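PDB 6XHK: ribulose-5-phosphate reductase 1 from Staphylococcus aureus, which catalyses the NADPH-dependent reduction of D-ribulose 5-phosphate to D-ribitol 5-phosphate, a step in making poly(ribitol phosphate) wall teichoic acid. Local coordinates for residues His64-Gly68 and Ile140-Leu145; Leu145-Leu150 and Ile178-Leu182; Asp172-Tyr177 and Ser331-Thr335. All blocks are in the same frame, centred on the assembly; numbering follows the deposited sequence.

Contact 1. Residues His64-Gly68 and Ile140-Leu145; sequences HEGVG and ISYTEL
Glu65 and Glu144 bring their carboxylates together where the start of strand 65-73 meets the first turn of helix 143-155, at the predicted catalytic zinc site of this zinc-containing alcohol dehydrogenase. The two acidic groups dominate the contact. Glu65 OE2 comes within 3.1 Å of Glu144 OE1, two acceptors with no hydrogen bond between them, and the carboxylate planes stand 74° apart. Glu65 reaches across with its chain extended beyond CG (chi2 -177°), whereas Glu144 is bent at its second torsion. Behind the carboxylates, Glu65 CG lies 3.7 Å from Glu144 CB. The other oxygen, Glu65 OE1, passes Tyr142 CB at 3.7 Å and is held from outside the two segments by a salt bridge to Lys334.

Backbone packing forms the middle of the contact. The carbonyl oxygen of Ser141 sits 3.6 Å from Glu65 C. Gly66 N is 3.5 Å from Ser141 O, but at a poor angle, and the two are not bonded. Ser141 OG is hydrogen-bonded to the carbonyl oxygen of Ser138, and Tyr142 OH to that of Leu304.

Apolar contact lies further along the strand: Val67 CG2 meets Ile140 CG2 at 4.4 Å, and Val67 CG1 lies 4.3 Å from Ser141 CA. Both Val67 and Ile140 also rest on Leu131.

His64, Glu65 and Glu144 are predicted zinc ligands together with Cys38, a modified cysteine here, although the model contains NADPH and no metal. Predicted ligands from distant parts of the chain thus meet at this contact, and Lys334 pairs with the remaining oxygen of Glu65, OE1.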
loop_
_atom_site.group_PDB
_atom_site.type_symbol
_atom_site.label_atom_id
_atom_site.label_comp_id
_atom_site.label_asym_id
_atom_site.label_seq_id
_atom_site.Cartn_x
_atom_site.Cartn_y
_atom_site.Cartn_z
ATOM N N HIS A 64 0.723 1.251 10.196
ATOM C CA HIS A 64 1.975 0.747 9.675
ATOM C C HIS A 64 2.478 1.392 8.411
ATOM O O HIS A 64 3.454 1.003 7.850
ATOM C CB HIS A 64 1.852 -0.707 9.417
ATOM C CG HIS A 64 1.950 -1.537 10.645
ATOM N ND1 HIS A 64 0.940 -1.612 11.571
ATOM C CD2 HIS A 64 2.929 -2.344 11.096
ATOM C CE1 HIS A 64 1.292 -2.432 12.540
ATOM N NE2 HIS A 64 2.498 -2.885 12.277
ATOM N N GLU A 65 1.744 2.341 7.919
ATOM C CA GLU A 65 2.156 3.159 6.776
ATOM C C GLU A 65 2.477 4.566 7.284
ATOM O O GLU A 65 1.570 5.282 7.720
ATOM C CB GLU A 65 1.034 3.232 5.743
ATOM C CG GLU A 65 0.717 1.929 5.075
ATOM C CD GLU A 65 -0.357 2.049 4.015
ATOM O OE1 GLU A 65 -0.947 3.140 3.881
ATOM O OE2 GLU A 65 -0.647 1.029 3.354
ATOM N N GLY A 66 3.742 4.988 7.215
ATOM C CA GLY A 66 3.997 6.336 7.704
ATOM C C GLY A 66 5.345 6.941 7.354
ATOM O O GLY A 66 6.255 6.271 6.864
ATOM N N VAL A 67 5.476 8.236 7.647
ATOM C CA VAL A 67 6.728 8.964 7.450
ATOM C C VAL A 67 6.935 9.875 8.659
ATOM O O VAL A 67 5.978 10.204 9.363
ATOM C CB VAL A 67 6.694 9.739 6.109
ATOM C CG1 VAL A 67 5.700 10.907 6.156
ATOM C CG2 VAL A 67 8.065 10.194 5.726
ATOM N N GLY A 68 8.190 10.257 8.927
ATOM C CA GLY A 68 8.519 10.979 10.151
ATOM C C GLY A 68 9.869 11.668 10.101
ATOM O O GLY A 68 10.602 11.567 9.117
ATOM N N ILE A 140 3.560 11.055 0.523
ATOM C CA ILE A 140 4.564 10.054 0.831
ATOM C C ILE A 140 4.157 9.130 1.985
ATOM O O ILE A 140 4.775 8.079 2.160
ATOM C CB ILE A 140 5.903 10.807 1.084
ATOM C CG1 ILE A 140 6.261 11.652 -0.133
ATOM C CG2 ILE A 140 7.069 9.917 1.482
ATOM C CD1 ILE A 140 6.365 10.840 -1.408
ATOM N N SER A 141 3.131 9.476 2.776
ATOM C CA SER A 141 2.781 8.610 3.911
ATOM C C SER A 141 2.380 7.199 3.460
ATOM O O SER A 141 2.715 6.206 4.125
ATOM C CB SER A 141 1.669 9.230 4.764
ATOM O OG SER A 141 0.529 9.578 4.002
ATOM N N TYR A 142 1.673 7.073 2.342
ATOM C CA TYR A 142 1.273 5.737 1.893
ATOM C C TYR A 142 2.229 5.184 0.831
ATOM O O TYR A 142 1.829 4.671 -0.205
ATOM C CB TYR A 142 -0.179 5.741 1.414
ATOM C CG TYR A 142 -0.640 6.925 0.581
ATOM C CD1 TYR A 142 -1.475 7.896 1.114
ATOM C CD2 TYR A 142 -0.316 7.012 -0.772
ATOM C CE1 TYR A 142 -1.922 8.952 0.345
ATOM C CE2 TYR A 142 -0.759 8.063 -1.552
ATOM C CZ TYR A 142 -1.563 9.040 -0.987
ATOM O OH TYR A 142 -2.015 10.114 -1.744
ATOM N N THR A 143 3.532 5.261 1.107
ATOM C CA THR A 143 4.561 4.621 0.292
ATOM C C THR A 143 4.613 3.098 0.433
ATOM O O THR A 143 5.115 2.438 -0.485
ATOM C CB THR A 143 5.925 5.252 0.620
ATOM O OG1 THR A 143 5.813 6.679 0.541
ATOM C CG2 THR A 143 7.056 4.759 -0.269
ATOM N N GLU A 144 4.098 2.518 1.530
ATOM C CA GLU A 144 4.011 1.059 1.605
ATOM C C GLU A 144 3.201 0.480 0.448
ATOM O O GLU A 144 3.548 -0.576 -0.094
ATOM C CB GLU A 144 3.387 0.593 2.909
ATOM C CG GLU A 144 3.706 -0.867 3.183
ATOM C CD GLU A 144 2.614 -1.591 3.945
ATOM O OE1 GLU A 144 1.424 -1.246 3.747
ATOM O OE2 GLU A 144 2.946 -2.489 4.752
ATOM N N LEU A 145 2.088 1.121 0.084
ATOM C CA LEU A 145 1.335 0.609 -1.052
ATOM C C LEU A 145 2.159 0.667 -2.321
ATOM O O LEU A 145 2.125 -0.264 -3.137
ATOM C CB LEU A 145 0.019 1.360 -1.220
ATOM C CG LEU A 145 -1.179 0.571 -0.695
ATOM C CD1 LEU A 145 -0.940 0.089 0.717
ATOM C CD2 LEU A 145 -2.444 1.391 -0.766
#

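Contact 2. Residues Leu145-Leu150 and Ile178-Leu182; sequences LVTVSL and ITAIL. With NDP (NADPH dihydro-nicotinamide-adenine-dinucleotide phosphate), chain B.
Ser149 and Thr179 join their hydroxyls where helix 143-155 crosses helix 174-186, in a contact that illustrates how one polar link can sit inside apolar packing. The short axes come within 9.3 Å at a crossing angle of -60°. Packing is densest along Ile178, which points its side chain into the facing helix. With CG2 anti to its own backbone N, Ile178 lays that methyl against Val146 CA and Val146 CG2, the methyl pair being 3.7 Å apart. Its CD1 end reaches on to Leu145 CB, so a single isoleucine spans two successive residues of the opposing helix.

One turn later Leu182 makes the second apolar approach, chiefly through CD1. That methyl packs against Ser149 CB at 3.7 Å and reaches Val146 CG1 at 4.1 Å. The fit slackens toward Leu150, whose CB is 4.3 Å from the same methyl.

On a different side of helix 143-155, turned from the helix-helix interface, the neighbour is the cofactor. Val148 CG1 is 3.6 Å from C7N of the NADPH carboxamide, and Val148 CG2 is 3.6 Å from C4N, the carbon of the nicotinamide that carries the transferable hydride.

The buried hydroxyls are satisfied in relay. Ser149 OG donates to Thr179 OG1 over 3.1 Å, and Thr179 OG1 in turn bonds the carbonyl oxygen of Leu175, one turn back in its own helix. Chemically, the polar chain ends on a backbone acceptor, while most of the remaining contact is apolar, between the helix beside the nicotinamide and helix 174-186, which follows strand 166-170 of the parallel sheet.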
loop_
_atom_site.group_PDB
_atom_site.type_symbol
_atom_site.label_atom_id
_atom_site.label_comp_id
_atom_site.label_asym_id
_atom_site.label_seq_id
_atom_site.Cartn_x
_atom_site.Cartn_y
_atom_site.Cartn_z
ATOM N N LEU A 145 2.088 1.121 0.084
ATOM C CA LEU A 145 1.335 0.609 -1.052
ATOM C C LEU A 145 2.159 0.667 -2.321
ATOM O O LEU A 145 2.125 -0.264 -3.137
ATOM C CB LEU A 145 0.019 1.360 -1.220
ATOM C CG LEU A 145 -1.179 0.571 -0.695
ATOM C CD1 LEU A 145 -0.940 0.089 0.717
ATOM C CD2 LEU A 145 -2.444 1.391 -0.766
ATOM N N VAL A 146 2.935 1.734 -2.491
ATOM C CA VAL A 146 3.753 1.821 -3.690
ATOM C C VAL A 146 4.817 0.744 -3.675
ATOM O O VAL A 146 5.190 0.215 -4.729
ATOM C CB VAL A 146 4.372 3.220 -3.825
ATOM C CG1 VAL A 146 5.215 3.279 -5.076
ATOM C CG2 VAL A 146 3.273 4.259 -3.882
ATOM N N THR A 147 5.302 0.373 -2.492
ATOM C CA THR A 147 6.315 -0.676 -2.454
ATOM C C THR A 147 5.699 -2.031 -2.777
ATOM O O THR A 147 6.291 -2.812 -3.525
ATOM C CB THR A 147 7.023 -0.740 -1.101
ATOM O OG1 THR A 147 6.066 -0.935 -0.055
ATOM C CG2 THR A 147 7.787 0.544 -0.866
ATOM N N VAL A 148 4.529 -2.334 -2.193
ATOM C CA VAL A 148 3.819 -3.580 -2.492
ATOM C C VAL A 148 3.646 -3.742 -3.995
ATOM O O VAL A 148 3.937 -4.806 -4.580
ATOM C CB VAL A 148 2.463 -3.598 -1.759
ATOM C CG1 VAL A 148 1.606 -4.721 -2.263
ATOM C CG2 VAL A 148 2.678 -3.734 -0.267
ATOM N N SER A 149 3.210 -2.663 -4.644
ATOM C CA SER A 149 3.002 -2.685 -6.085
ATOM C C SER A 149 4.308 -2.929 -6.835
ATOM O O SER A 149 4.399 -3.868 -7.640
ATOM C CB SER A 149 2.347 -1.378 -6.525
ATOM O OG SER A 149 2.195 -1.334 -7.918
ATOM N N LEU A 150 5.328 -2.098 -6.593
ATOM C CA LEU A 150 6.602 -2.289 -7.284
ATOM C C LEU A 150 7.162 -3.691 -7.059
ATOM O O LEU A 150 7.736 -4.288 -7.977
ATOM C CB LEU A 150 7.613 -1.246 -6.830
ATOM C CG LEU A 150 8.999 -1.414 -7.447
ATOM C CD1 LEU A 150 9.038 -0.899 -8.871
ATOM C CD2 LEU A 150 10.078 -0.769 -6.587
ATOM N N ILE A 178 -2.074 2.790 -8.055
ATOM C CA ILE A 178 -0.621 2.839 -7.906
ATOM C C ILE A 178 0.057 1.993 -8.969
ATOM O O ILE A 178 1.033 2.422 -9.602
ATOM C CB ILE A 178 -0.218 2.417 -6.482
ATOM C CG1 ILE A 178 -0.807 3.408 -5.472
ATOM C CG2 ILE A 178 1.290 2.265 -6.356
ATOM C CD1 ILE A 178 -0.333 3.220 -4.076
ATOM N N THR A 179 -0.454 0.778 -9.188
ATOM C CA THR A 179 0.142 -0.116 -10.173
ATOM C C THR A 179 0.058 0.456 -11.573
ATOM O O THR A 179 1.032 0.383 -12.335
ATOM C CB THR A 179 -0.550 -1.467 -10.098
ATOM O OG1 THR A 179 -0.816 -1.766 -8.721
ATOM C CG2 THR A 179 0.281 -2.547 -10.774
ATOM N N ALA A 180 -1.111 0.991 -11.943
ATOM C CA ALA A 180 -1.233 1.679 -13.219
ATOM C C ALA A 180 -0.154 2.750 -13.355
ATOM O O ALA A 180 0.544 2.820 -14.381
ATOM C CB ALA A 180 -2.636 2.268 -13.349
ATOM N N ILE A 181 0.032 3.563 -12.302
ATOM C CA ILE A 181 1.033 4.630 -12.338
ATOM C C ILE A 181 2.412 4.050 -12.610
ATOM O O ILE A 181 3.176 4.564 -13.439
ATOM C CB ILE A 181 1.037 5.421 -11.022
ATOM C CG1 ILE A 181 -0.297 6.109 -10.767
ATOM C CG2 ILE A 181 2.146 6.474 -11.055
ATOM C CD1 ILE A 181 -0.277 6.896 -9.439
ATOM N N LEU A 182 2.759 2.985 -11.890
ATOM C CA LEU A 182 4.113 2.448 -11.985
ATOM C C LEU A 182 4.375 1.850 -13.353
ATOM O O LEU A 182 5.413 2.117 -13.972
ATOM C CB LEU A 182 4.356 1.416 -10.893
ATOM C CG LEU A 182 4.398 2.069 -9.517
ATOM C CD1 LEU A 182 4.344 1.021 -8.417
ATOM C CD2 LEU A 182 5.643 2.930 -9.403
HETATM P PA NDP B . -10.109 -1.073 -2.340
HETATM O O1A NDP B . -11.139 -0.832 -1.275
HETATM O O2A NDP B . -9.616 0.257 -2.900
HETATM O O5B NDP B . -10.771 -2.048 -3.512
HETATM C C5B NDP B . -10.210 -2.061 -4.867
HETATM C C4B NDP B . -11.341 -1.958 -5.959
HETATM O O4B NDP B . -11.621 -3.112 -6.505
HETATM C C3B NDP B . -12.677 -1.468 -5.330
HETATM O O3B NDP B . -13.074 -0.290 -5.884
HETATM C C2B NDP B . -13.743 -2.496 -5.683
HETATM O O2B NDP B . -14.938 -1.690 -6.055
HETATM C C1B NDP B . -13.228 -3.110 -6.720
HETATM N N9A NDP B . -13.779 -4.441 -6.994
HETATM C C8A NDP B . -14.649 -5.188 -6.255
HETATM N N7A NDP B . -14.889 -6.358 -6.913
HETATM C C5A NDP B . -14.184 -6.328 -8.032
HETATM C C6A NDP B . -14.057 -7.350 -9.169
HETATM N N6A NDP B . -14.790 -8.594 -9.077
HETATM N N1A NDP B . -13.218 -7.047 -10.279
HETATM C C2A NDP B . -12.496 -5.796 -10.351
HETATM N N3A NDP B . -12.625 -4.821 -9.249
HETATM C C4A NDP B . -13.501 -5.143 -8.087
HETATM O O3 NDP B . -8.754 -1.855 -1.701
HETATM P PN NDP B . -7.179 -1.772 -2.327
HETATM O O1N NDP B . -7.194 -1.293 -3.781
HETATM O O2N NDP B . -6.386 -0.775 -1.547
HETATM O O5D NDP B . -6.499 -3.284 -2.153
HETATM C C5D NDP B . -7.357 -4.437 -2.006
HETATM C C4D NDP B . -6.731 -5.639 -1.496
HETATM O O4D NDP B . -5.146 -5.575 -1.506
HETATM C C3D NDP B . -7.101 -5.933 -0.023
HETATM O O3D NDP B . -7.455 -7.373 0.157
HETATM C C2D NDP B . -6.001 -5.589 0.690
HETATM O O2D NDP B . -5.882 -6.270 1.979
HETATM C C1D NDP B . -4.754 -5.943 -0.300
HETATM N N1N NDP B . -3.445 -5.393 0.113
HETATM C C2N NDP B . -2.277 -6.255 -0.085
HETATM C C3N NDP B . -0.881 -5.921 0.469
HETATM C C7N NDP B . 0.296 -6.947 0.205
HETATM O O7N NDP B . 1.268 -6.954 0.922
HETATM N N7N NDP B . 0.189 -7.879 -0.920
HETATM C C4N NDP B . -0.616 -4.495 1.011
HETATM C C5N NDP B . -1.909 -3.737 1.386
HETATM C C6N NDP B . -3.257 -4.067 0.708
HETATM P P2B NDP B . -16.232 -1.856 -5.083
HETATM O O1X NDP B . -16.520 -3.315 -4.799
HETATM O O2X NDP B . -15.916 -1.166 -3.768
HETATM O O3X NDP B . -17.427 -1.231 -5.785
#

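Contact 3. Residues Asp172-Tyr177 and Ser331-Thr335; sequences DGNLGY and SWGKT. With NDP (NADPH dihydro-nicotinamide-adenine-dinucleotide phosphate), chain B.
Asn174 meets Gly333 and Lys334, and Tyr177 meets Trp332, in a contact between the glycine-rich turn of a Rossmann-type nucleotide-binding fold and the loop leading into strand 334-339. Residues Gly173 and Gly176 fit the GxGxxG pattern, and Gly173 is the N-cap residue of helix 174-186, which begins beside the cofactor pyrophosphate. Its CA lies 3.4 Å from NADPH O2A, an approach made possible by the missing side chain. The helix's first amides then face the phosphates: Leu175 N donates to O1N at 3.2 Å, and Asn174 N makes a weak bond to O2A. Asp172 OD1 accepts from the ribose hydroxyl O3B, while its OD2 is bonded to the backbone amides of Lys197 and Thr198.

Followed outward, the Asn174 side chain runs between cofactor and protein. CB packs against phosphate oxygen O2N at 3.6 Å. CG, anti to the carbonyl carbon (chi1 -47°), brings the amide nearer to Gly333 and Lys334 and lies 3.9 Å from Lys334 CD. At the end the two branches divide: OD1 faces Gly333 CA at 3.6 Å, and ND2 rests 3.4 Å from Lys334 CD, with NADPH O2N also near it at 3.5 Å. The lysine chain bends twice past this amide, and its NZ goes on to Glu65 and the carbonyl of Ile37.

Trp332 supplies the aromatic part. Its NE1 bonds the carbonyl of Leu306, and its ring also stacks with His204. The edge of its six-membered ring points at one face of Tyr177. The rings form a T-shaped pair, planes 85° apart, with Trp332 CH2 3.9 Å from Tyr177 CG.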
loop_
_atom_site.group_PDB
_atom_site.type_symbol
_atom_site.label_atom_id
_atom_site.label_comp_id
_atom_site.label_asym_id
_atom_site.label_seq_id
_atom_site.Cartn_x
_atom_site.Cartn_y
_atom_site.Cartn_z
ATOM N N ASP A 172 -10.301 -1.095 -9.418
ATOM C CA ASP A 172 -10.263 0.344 -9.657
ATOM C C ASP A 172 -9.992 1.138 -8.373
ATOM O O ASP A 172 -10.494 2.252 -8.221
ATOM C CB ASP A 172 -11.580 0.789 -10.290
ATOM C CG ASP A 172 -12.803 0.265 -9.546
ATOM O OD1 ASP A 172 -12.636 -0.357 -8.492
ATOM O OD2 ASP A 172 -13.940 0.519 -9.975
ATOM N N GLY A 173 -9.215 0.592 -7.433
ATOM C CA GLY A 173 -8.963 1.222 -6.145
ATOM C C GLY A 173 -7.535 1.694 -5.912
ATOM O O GLY A 173 -6.853 2.067 -6.872
ATOM N N ASN A 174 -7.055 1.672 -4.658
ATOM C CA ASN A 174 -5.744 2.259 -4.379
ATOM C C ASN A 174 -4.611 1.461 -5.026
ATOM O O ASN A 174 -3.759 2.041 -5.716
ATOM C CB ASN A 174 -5.507 2.419 -2.868
ATOM C CG ASN A 174 -6.689 3.046 -2.139
ATOM O OD1 ASN A 174 -7.357 3.954 -2.652
ATOM N ND2 ASN A 174 -6.930 2.584 -0.919
ATOM N N LEU A 175 -4.578 0.132 -4.820
ATOM C CA LEU A 175 -3.557 -0.689 -5.482
ATOM C C LEU A 175 -3.674 -0.663 -7.001
ATOM O O LEU A 175 -2.656 -0.574 -7.706
ATOM C CB LEU A 175 -3.604 -2.124 -4.997
ATOM C CG LEU A 175 -2.533 -2.471 -4.001
ATOM C CD1 LEU A 175 -2.775 -3.865 -3.457
ATOM C CD2 LEU A 175 -1.233 -2.408 -4.777
ATOM N N GLY A 176 -4.894 -0.792 -7.528
ATOM C CA GLY A 176 -5.080 -0.563 -8.949
ATOM C C GLY A 176 -4.368 0.682 -9.444
ATOM O O GLY A 176 -3.549 0.613 -10.369
ATOM N N TYR A 177 -4.660 1.837 -8.812
ATOM C CA TYR A 177 -4.160 3.134 -9.276
ATOM C C TYR A 177 -2.642 3.218 -9.185
ATOM O O TYR A 177 -1.977 3.659 -10.132
ATOM C CB TYR A 177 -4.843 4.263 -8.487
ATOM C CG TYR A 177 -4.570 5.688 -8.968
ATOM C CD1 TYR A 177 -3.670 6.523 -8.279
ATOM C CD2 TYR A 177 -5.175 6.189 -10.118
ATOM C CE1 TYR A 177 -3.415 7.809 -8.704
ATOM C CE2 TYR A 177 -4.913 7.479 -10.562
ATOM C CZ TYR A 177 -4.026 8.282 -9.853
ATOM O OH TYR A 177 -3.767 9.562 -10.300
ATOM N N SER A 331 -15.250 6.702 -0.009
ATOM C CA SER A 331 -15.411 6.021 -1.294
ATOM C C SER A 331 -14.058 5.734 -1.939
ATOM O O SER A 331 -13.670 4.577 -2.117
ATOM C CB SER A 331 -16.293 6.876 -2.213
ATOM O OG SER A 331 -15.941 8.261 -2.135
ATOM N N TRP A 332 -13.328 6.797 -2.267
ATOM C CA TRP A 332 -12.081 6.752 -3.013
ATOM C C TRP A 332 -10.949 7.284 -2.146
ATOM O O TRP A 332 -11.143 8.219 -1.357
ATOM C CB TRP A 332 -12.184 7.606 -4.286
ATOM C CG TRP A 332 -10.862 7.945 -4.926
ATOM C CD1 TRP A 332 -10.171 9.108 -4.803
ATOM C CD2 TRP A 332 -10.111 7.125 -5.839
ATOM N NE1 TRP A 332 -9.014 9.056 -5.547
ATOM C CE2 TRP A 332 -8.956 7.853 -6.198
ATOM C CE3 TRP A 332 -10.297 5.845 -6.378
ATOM C CZ2 TRP A 332 -7.993 7.344 -7.072
ATOM C CZ3 TRP A 332 -9.344 5.347 -7.247
ATOM C CH2 TRP A 332 -8.205 6.095 -7.586
ATOM N N GLY A 333 -9.767 6.695 -2.301
ATOM C CA GLY A 333 -8.554 7.274 -1.770
ATOM C C GLY A 333 -8.187 6.788 -0.378
ATOM O O GLY A 333 -8.920 6.048 0.288
ATOM N N LYS A 334 -7.007 7.236 0.051
ATOM C CA LYS A 334 -6.422 6.979 1.362
ATOM C C LYS A 334 -6.706 8.131 2.324
ATOM O O LYS A 334 -6.741 9.296 1.924
ATOM C CB LYS A 334 -4.907 6.791 1.213
ATOM C CG LYS A 334 -4.449 5.605 0.342
ATOM C CD LYS A 334 -4.727 4.277 1.012
ATOM C CE LYS A 334 -3.669 4.022 2.067
ATOM N NZ LYS A 334 -3.859 2.761 2.832
ATOM N N THR A 335 -6.902 7.797 3.603
ATOM C CA THR A 335 -7.071 8.781 4.682
ATOM C C THR A 335 -5.750 9.049 5.405
ATOM O O THR A 335 -5.191 8.147 6.040
ATOM C CB THR A 335 -8.123 8.305 5.691
ATOM O OG1 THR A 335 -9.333 7.932 5.011
ATOM C CG2 THR A 335 -8.359 9.312 6.824
HETATM P PA NDP B . -10.109 -1.073 -2.340
HETATM O O1A NDP B . -11.139 -0.832 -1.275
HETATM O O2A NDP B . -9.616 0.257 -2.900
HETATM O O5B NDP B . -10.771 -2.048 -3.512
HETATM C C5B NDP B . -10.210 -2.061 -4.867
HETATM C C4B NDP B . -11.341 -1.958 -5.959
HETATM O O4B NDP B . -11.621 -3.112 -6.505
HETATM C C3B NDP B . -12.677 -1.468 -5.330
HETATM O O3B NDP B . -13.074 -0.290 -5.884
HETATM C C2B NDP B . -13.743 -2.496 -5.683
HETATM O O2B NDP B . -14.938 -1.690 -6.055
HETATM C C1B NDP B . -13.228 -3.110 -6.720
HETATM N N9A NDP B . -13.779 -4.441 -6.994
HETATM C C8A NDP B . -14.649 -5.188 -6.255
HETATM N N7A NDP B . -14.889 -6.358 -6.913
HETATM C C5A NDP B . -14.184 -6.328 -8.032
HETATM C C6A NDP B . -14.057 -7.350 -9.169
HETATM N N6A NDP B . -14.790 -8.594 -9.077
HETATM N N1A NDP B . -13.218 -7.047 -10.279
HETATM C C2A NDP B . -12.496 -5.796 -10.351
HETATM N N3A NDP B . -12.625 -4.821 -9.249
HETATM C C4A NDP B . -13.501 -5.143 -8.087
HETATM O O3 NDP B . -8.754 -1.855 -1.701
HETATM P PN NDP B . -7.179 -1.772 -2.327
HETATM O O1N NDP B . -7.194 -1.293 -3.781
HETATM O O2N NDP B . -6.386 -0.775 -1.547
HETATM O O5D NDP B . -6.499 -3.284 -2.153
HETATM C C5D NDP B . -7.357 -4.437 -2.006
HETATM C C4D NDP B . -6.731 -5.639 -1.496
HETATM O O4D NDP B . -5.146 -5.575 -1.506
HETATM C C3D NDP B . -7.101 -5.933 -0.023
HETATM O O3D NDP B . -7.455 -7.373 0.157
HETATM C C2D NDP B . -6.001 -5.589 0.690
HETATM O O2D NDP B . -5.882 -6.270 1.979
HETATM C C1D NDP B . -4.754 -5.943 -0.300
HETATM N N1N NDP B . -3.445 -5.393 0.113
HETATM C C2N NDP B . -2.277 -6.255 -0.085
HETATM C C3N NDP B . -0.881 -5.921 0.469
HETATM C C7N NDP B . 0.296 -6.947 0.205
HETATM O O7N NDP B . 1.268 -6.954 0.922
HETATM N N7N NDP B . 0.189 -7.879 -0.920
HETATM C C4N NDP B . -0.616 -4.495 1.011
HETATM C C5N NDP B . -1.909 -3.737 1.386
HETATM C C6N NDP B . -3.257 -4.067 0.708
HETATM P P2B NDP B . -16.232 -1.856 -5.083
HETATM O O1X NDP B . -16.520 -3.315 -4.799
HETATM O O2X NDP B . -15.916 -1.166 -3.768
HETATM O O3X NDP B . -17.427 -1.231 -5.785
#

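The three contacts adjoin one another beside the cofactor. Contacts 1 and 2, with centres 13 Å apart, share Leu145 and follow one another along helix 143-155, from the predicted zinc ligands to the nicotinamide. Contacts 2 and 3 lie 11 Å apart, centre to centre, on helix 174-186, and both touch NADPH, contact 2 at its nicotinamide end and contact 3 at its pyrophosphate and adenosine ribose. Contact 3 is tied to the predicted zinc site of contact 1 through the salt bridge Lys334 NZ to Glu65 OE1, 3.1 Å. Leu145 CD2 packs on Asn174 CB at 3.9 Å, so the residue shared by contacts 1 and 2 also meets the cofactor-binding turn.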